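Local coordinates for Low molecular weight phosphotyrosine protein phosphatase 1 (Drosophila melanogaster, PDB 7CUY), which probably removes phosphate from tyrosine-phosphorylated proteins and from small aryl and acyl phosphates, as a low molecular weight protein tyrosine phosphatase, at residues A[49-52]-A[53-57]; A[71-75]-A[76-80]. All blocks are in the same frame, centred on the assembly; numbering follows the deposited sequence.

Contact 1: A[49-52]-A[53-57]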
loop_
_atom_site.group_PDB
_atom_site.type_symbol
_atom_site.label_atom_id
_atom_site.label_comp_id
_atom_site.label_asym_id
_atom_site.label_seq_id
_atom_site.Cartn_x
_atom_site.Cartn_y
_atom_site.Cartn_z
ATOM N N ASN A 49 8.494 -5.223 13.717
ATOM C CA ASN A 49 9.567 -4.331 13.302
ATOM C C ASN A 49 8.999 -3.065 12.671
ATOM O O ASN A 49 7.784 -2.902 12.509
ATOM C CB ASN A 49 10.503 -5.019 12.309
ATOM C CG ASN A 49 11.362 -6.083 12.954
ATOM O OD1 ASN A 49 11.309 -6.299 14.175
ATOM N ND2 ASN A 49 12.149 -6.776 12.134
ATOM N N ARG A 50 9.898 -2.154 12.318
ATOM C CA ARG A 50 9.569 -0.942 11.587
ATOM C C ARG A 50 9.878 -1.141 10.103
ATOM O O ARG A 50 10.441 -2.158 9.682
ATOM C CB ARG A 50 10.354 0.259 12.136
ATOM C CG ARG A 50 10.142 0.579 13.628
ATOM C CD ARG A 50 8.821 1.297 13.908
ATOM N N ALA A 51 9.507 -0.139 9.311
ATOM C CA ALA A 51 9.744 -0.185 7.883
ATOM C C ALA A 51 11.246 -0.207 7.594
ATOM O O ALA A 51 12.075 0.153 8.443
ATOM C CB ALA A 51 9.091 1.012 7.195
ATOM N N ASP A 52 11.591 -0.637 6.375
ATOM C CA ASP A 52 12.986 -0.659 5.958
ATOM C C ASP A 52 13.577 0.745 6.075
ATOM O O ASP A 52 12.928 1.722 5.682
ATOM C CB ASP A 52 13.112 -1.153 4.515
ATOM C CG ASP A 52 14.564 -1.311 4.077
ATOM O OD1 ASP A 52 15.093 -2.441 4.179
ATOM O OD2 ASP A 52 15.183 -0.317 3.639
ATOM N N PRO A 53 14.787 0.886 6.619
ATOM C CA PRO A 53 15.411 2.218 6.700
ATOM C C PRO A 53 15.379 2.977 5.393
ATOM O O PRO A 53 15.274 4.215 5.405
ATOM C CB PRO A 53 16.854 1.915 7.149
ATOM C CG PRO A 53 16.989 0.433 7.190
ATOM C CD PRO A 53 15.604 -0.152 7.264
ATOM N N ARG A 54 15.430 2.275 4.257
ATOM C CA ARG A 54 15.396 2.967 2.971
ATOM C C ARG A 54 13.997 3.470 2.651
ATOM O O ARG A 54 13.848 4.490 1.965
ATOM C CB ARG A 54 15.901 2.051 1.860
ATOM C CG ARG A 54 17.307 1.517 2.106
ATOM C CD ARG A 54 17.661 0.406 1.135
ATOM N NE ARG A 54 16.997 -0.851 1.480
ATOM C CZ ARG A 54 17.161 -1.990 0.815
ATOM N NH1 ARG A 54 17.970 -2.037 -0.242
ATOM N NH2 ARG A 54 16.519 -3.080 1.204
ATOM N N ALA A 55 12.963 2.774 3.130
ATOM C CA ALA A 55 11.612 3.311 2.986
ATOM C C ALA A 55 11.432 4.555 3.851
ATOM O O ALA A 55 10.884 5.569 3.399
ATOM C CB ALA A 55 10.579 2.247 3.350
ATOM N N ILE A 56 11.896 4.498 5.100
ATOM C CA ILE A 56 11.796 5.665 5.978
ATOM C C ILE A 56 12.540 6.850 5.370
ATOM O O ILE A 56 12.004 7.961 5.269
ATOM C CB ILE A 56 12.310 5.314 7.385
ATOM C CG1 ILE A 56 11.365 4.303 8.026
ATOM C CG2 ILE A 56 12.434 6.559 8.230
ATOM C CD1 ILE A 56 11.939 3.591 9.230
ATOM N N SER A 57 13.764 6.619 4.904
ATOM C CA SER A 57 14.544 7.728 4.378
ATOM C C SER A 57 13.930 8.285 3.107
ATOM O O SER A 57 13.967 9.503 2.878
ATOM C CB SER A 57 15.985 7.288 4.146
ATOM O OG SER A 57 16.558 6.912 5.393
#
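The backbone of 49-52 runs extended into D52, the N-cap of helix 53-61, where the chain turns into the first helical turn and D52 O accepts from I56 N at 3.0 Å. A second, weak bond reaches the same carbonyl from A55 N. The side chain of D52 also folds back over this turn: with CG anti to the backbone N (chi1 -175°), OD2 comes within 2.7 Å of R54 N and caps it. D52 OD2 also takes R54 NE at 2.9 Å, a salt bridge whose N-H meets the oxygen almost in the guanidinium plane. The backbone N-H arrives on the anti side of OD2 and NE on the syn side, from opposite faces of the carboxylate, whose plane stands 43° from that of the guanidinium. R54 doubles back through a bend at chi3 (-75°) to bring NE there, and R54 NH2 adds a weak bond of 3.4 Å to D52 OD1. The guanidinium is further held by the backbone carbonyls of Y126, E128 and G130. A51 CB makes the apolar contacts, 4.1 Å from I56 CG1 and 4.3 Å from A55 CB. Separately, I56 CD1 lies over A51 O, and F134 of helix 132-153 covers D52, R54 and A55. An alanine in place of D52 would probably leave R54 N without its cap and R54 NE without its carboxylate mate, the guanidinium then relying on the carbonyls of Y126, E128 and G130. Because D52 OD2 grips helix end and arginine together, the cap is tied through R54 to the loop that carries D124, the probable proton donor, whose side chain is about 7 Å from that of R54; the negative charge at the helix start would suit the helix dipole.

Contact 2: A[71-75]-A[76-80]; sequences RQIRK and QDFSE
The R71 guanidinium meets the D77 carboxylate at its edge, while R74 NH2 lies over one of its faces, offset toward the rim; in return R71 NH1 sits 3.4 Å above the plane of the R74 guanidinium, over its centre. D77 is gripped end-on by two nitrogens of R71 in a salt bridge. R71 NH1 meets the syn lone pair of D77 OD2 at 3.0 Å, close to the guanidinium plane, whereas R71 NH2 reaches D77 OD1 at 3.1 Å from above the carboxylate, the two planes being 53° apart. At the edge of the F78 ring lies K75 O, and I73 CD1 approaches obliquely, 3.8 Å from F78 CZ. D77 OD2 takes a second, nearly straight bond (174°) from R74 N at 2.8 Å. D77 CG stands beside its own backbone N (chi1 -73°), which turns the carboxylate back over the turn. R74 NE lies near D77 OD1, but the oxygen is well out of the guanidinium plane and receives no N-H, so the attraction is one of charge only. This carboxylate probably offsets the crowding of two positive groups, and R71 NH2 also forms a salt bridge with D38. I73 and F78 pack against L95 and L98 of helix 89-98. The D77 carboxylate accepts R74 N while D77 N donates back to R74 O at 3.0 Å, closing the turn that leads into the short helix 77-80 and on to strand 83-86 of the parallel sheet in this Rossmann-like phosphatase fold.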
loop_
_atom_site.group_PDB
_atom_site.type_symbol
_atom_site.label_atom_id
_atom_site.label_comp_id
_atom_site.label_asym_id
_atom_site.label_seq_id
_atom_site.Cartn_x
_atom_site.Cartn_y
_atom_site.Cartn_z
ATOM N N ARG A 71 2.528 -5.452 10.910
ATOM C CA ARG A 71 1.629 -6.517 11.310
ATOM C C ARG A 71 1.276 -7.348 10.087
ATOM O O ARG A 71 1.426 -6.909 8.933
ATOM C CB ARG A 71 0.349 -5.977 11.976
ATOM C CG ARG A 71 -0.767 -5.625 10.995
ATOM C CD ARG A 71 -2.061 -5.265 11.712
ATOM N NE ARG A 71 -3.038 -4.625 10.829
ATOM C CZ ARG A 71 -3.934 -5.279 10.088
ATOM N NH1 ARG A 71 -3.993 -6.611 10.109
ATOM N NH2 ARG A 71 -4.775 -4.598 9.316
ATOM N N GLN A 72 0.802 -8.564 10.347
ATOM C CA GLN A 72 0.422 -9.476 9.284
ATOM C C GLN A 72 -1.073 -9.373 9.020
ATOM O O GLN A 72 -1.870 -9.150 9.941
ATOM C CB GLN A 72 0.807 -10.912 9.631
ATOM C CG GLN A 72 1.012 -11.777 8.425
ATOM C CD GLN A 72 1.376 -13.187 8.799
ATOM O OE1 GLN A 72 1.466 -13.516 9.985
ATOM N NE2 GLN A 72 1.592 -14.032 7.795
ATOM N N ILE A 73 -1.444 -9.523 7.747
ATOM C CA ILE A 73 -2.848 -9.510 7.377
ATOM C C ILE A 73 -3.574 -10.635 8.114
ATOM O O ILE A 73 -2.999 -11.694 8.413
ATOM C CB ILE A 73 -2.979 -9.646 5.848
ATOM C CG1 ILE A 73 -4.425 -9.461 5.376
ATOM C CG2 ILE A 73 -2.450 -10.998 5.372
ATOM C CD1 ILE A 73 -4.556 -9.381 3.836
ATOM N N ARG A 74 -4.839 -10.393 8.440
ATOM C CA ARG A 74 -5.690 -11.403 9.049
ATOM C C ARG A 74 -6.994 -11.509 8.268
ATOM O O ARG A 74 -7.357 -10.625 7.486
ATOM C CB ARG A 74 -5.958 -11.085 10.528
ATOM C CG ARG A 74 -6.187 -9.628 10.799
ATOM C CD ARG A 74 -6.482 -9.363 12.271
ATOM N NE ARG A 74 -6.273 -7.956 12.606
ATOM C CZ ARG A 74 -5.184 -7.492 13.217
ATOM N NH1 ARG A 74 -4.214 -8.330 13.569
ATOM N NH2 ARG A 74 -5.058 -6.196 13.475
ATOM N N LYS A 75 -7.699 -12.620 8.470
ATOM C CA LYS A 75 -8.938 -12.840 7.734
ATOM C C LYS A 75 -9.998 -11.795 8.064
ATOM O O LYS A 75 -10.810 -11.457 7.198
ATOM C CB LYS A 75 -9.470 -14.242 8.022
ATOM C CG LYS A 75 -8.459 -15.345 7.784
ATOM C CD LYS A 75 -8.452 -15.758 6.331
ATOM C CE LYS A 75 -8.081 -17.216 6.178
ATOM N NZ LYS A 75 -9.167 -17.994 5.491
ATOM N N GLN A 76 -10.022 -11.269 9.296
ATOM C CA GLN A 76 -11.039 -10.265 9.589
ATOM C C GLN A 76 -10.790 -8.965 8.828
ATOM O O GLN A 76 -11.714 -8.151 8.706
ATOM C CB GLN A 76 -11.130 -9.981 11.086
ATOM C CG GLN A 76 -10.174 -8.912 11.592
ATOM C CD GLN A 76 -10.603 -8.327 12.924
ATOM O OE1 GLN A 76 -10.044 -8.663 13.979
ATOM N NE2 GLN A 76 -11.595 -7.432 12.885
ATOM N N ASP A 77 -9.569 -8.760 8.312
ATOM C CA ASP A 77 -9.309 -7.622 7.437
ATOM C C ASP A 77 -10.266 -7.619 6.258
ATOM O O ASP A 77 -10.746 -6.561 5.846
ATOM C CB ASP A 77 -7.871 -7.646 6.927
ATOM C CG ASP A 77 -6.857 -7.281 7.990
ATOM O OD1 ASP A 77 -7.168 -6.471 8.892
ATOM O OD2 ASP A 77 -5.731 -7.813 7.924
ATOM N N PHE A 78 -10.572 -8.794 5.706
ATOM C CA PHE A 78 -11.431 -8.806 4.526
ATOM C C PHE A 78 -12.868 -8.423 4.850
ATOM O O PHE A 78 -13.634 -8.152 3.924
ATOM C CB PHE A 78 -11.390 -10.172 3.842
ATOM C CG PHE A 78 -10.033 -10.537 3.314
ATOM C CD1 PHE A 78 -9.675 -10.238 2.005
ATOM C CD2 PHE A 78 -9.110 -11.164 4.132
ATOM C CE1 PHE A 78 -8.416 -10.564 1.519
ATOM C CE2 PHE A 78 -7.852 -11.502 3.654
ATOM C CZ PHE A 78 -7.506 -11.205 2.350
ATOM N N SER A 79 -13.245 -8.380 6.128
ATOM C CA SER A 79 -14.543 -7.849 6.530
ATOM C C SER A 79 -14.478 -6.421 7.050
ATOM O O SER A 79 -15.510 -5.742 7.070
ATOM C CB SER A 79 -15.176 -8.720 7.623
ATOM O OG SER A 79 -15.420 -10.037 7.170
ATOM N N GLU A 80 -13.305 -5.950 7.481
ATOM C CA GLU A 80 -13.203 -4.589 7.988
ATOM C C GLU A 80 -12.931 -3.557 6.890
ATOM O O GLU A 80 -13.454 -2.434 6.953
ATOM C CB GLU A 80 -12.110 -4.504 9.059
ATOM C CG GLU A 80 -11.971 -3.079 9.644
ATOM C CD GLU A 80 -10.916 -2.956 10.752
ATOM O OE1 GLU A 80 -10.660 -3.962 11.456
ATOM O OE2 GLU A 80 -10.373 -1.841 10.925
#

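In the fold
Contacts 1 and 2 both lead from a loop into a helix, in series along the chain, with centres about 22 Å apart and no touch between them. Both are partly buried, but contact 1 has three of six touching residues buried and one exposed, contact 2 two of eight buried and four exposed, so contact 2 is nearer the surface. Each pairs an aspartate with an arginine in reversed roles: in contact 1 the acid precedes the helix, in contact 2 it belongs to it. Contact 1 faces helix 132-153 and the probable catalytic residues R15 and D124; contact 2 packs against strands 3-9 and 35-41 and helix 89-98.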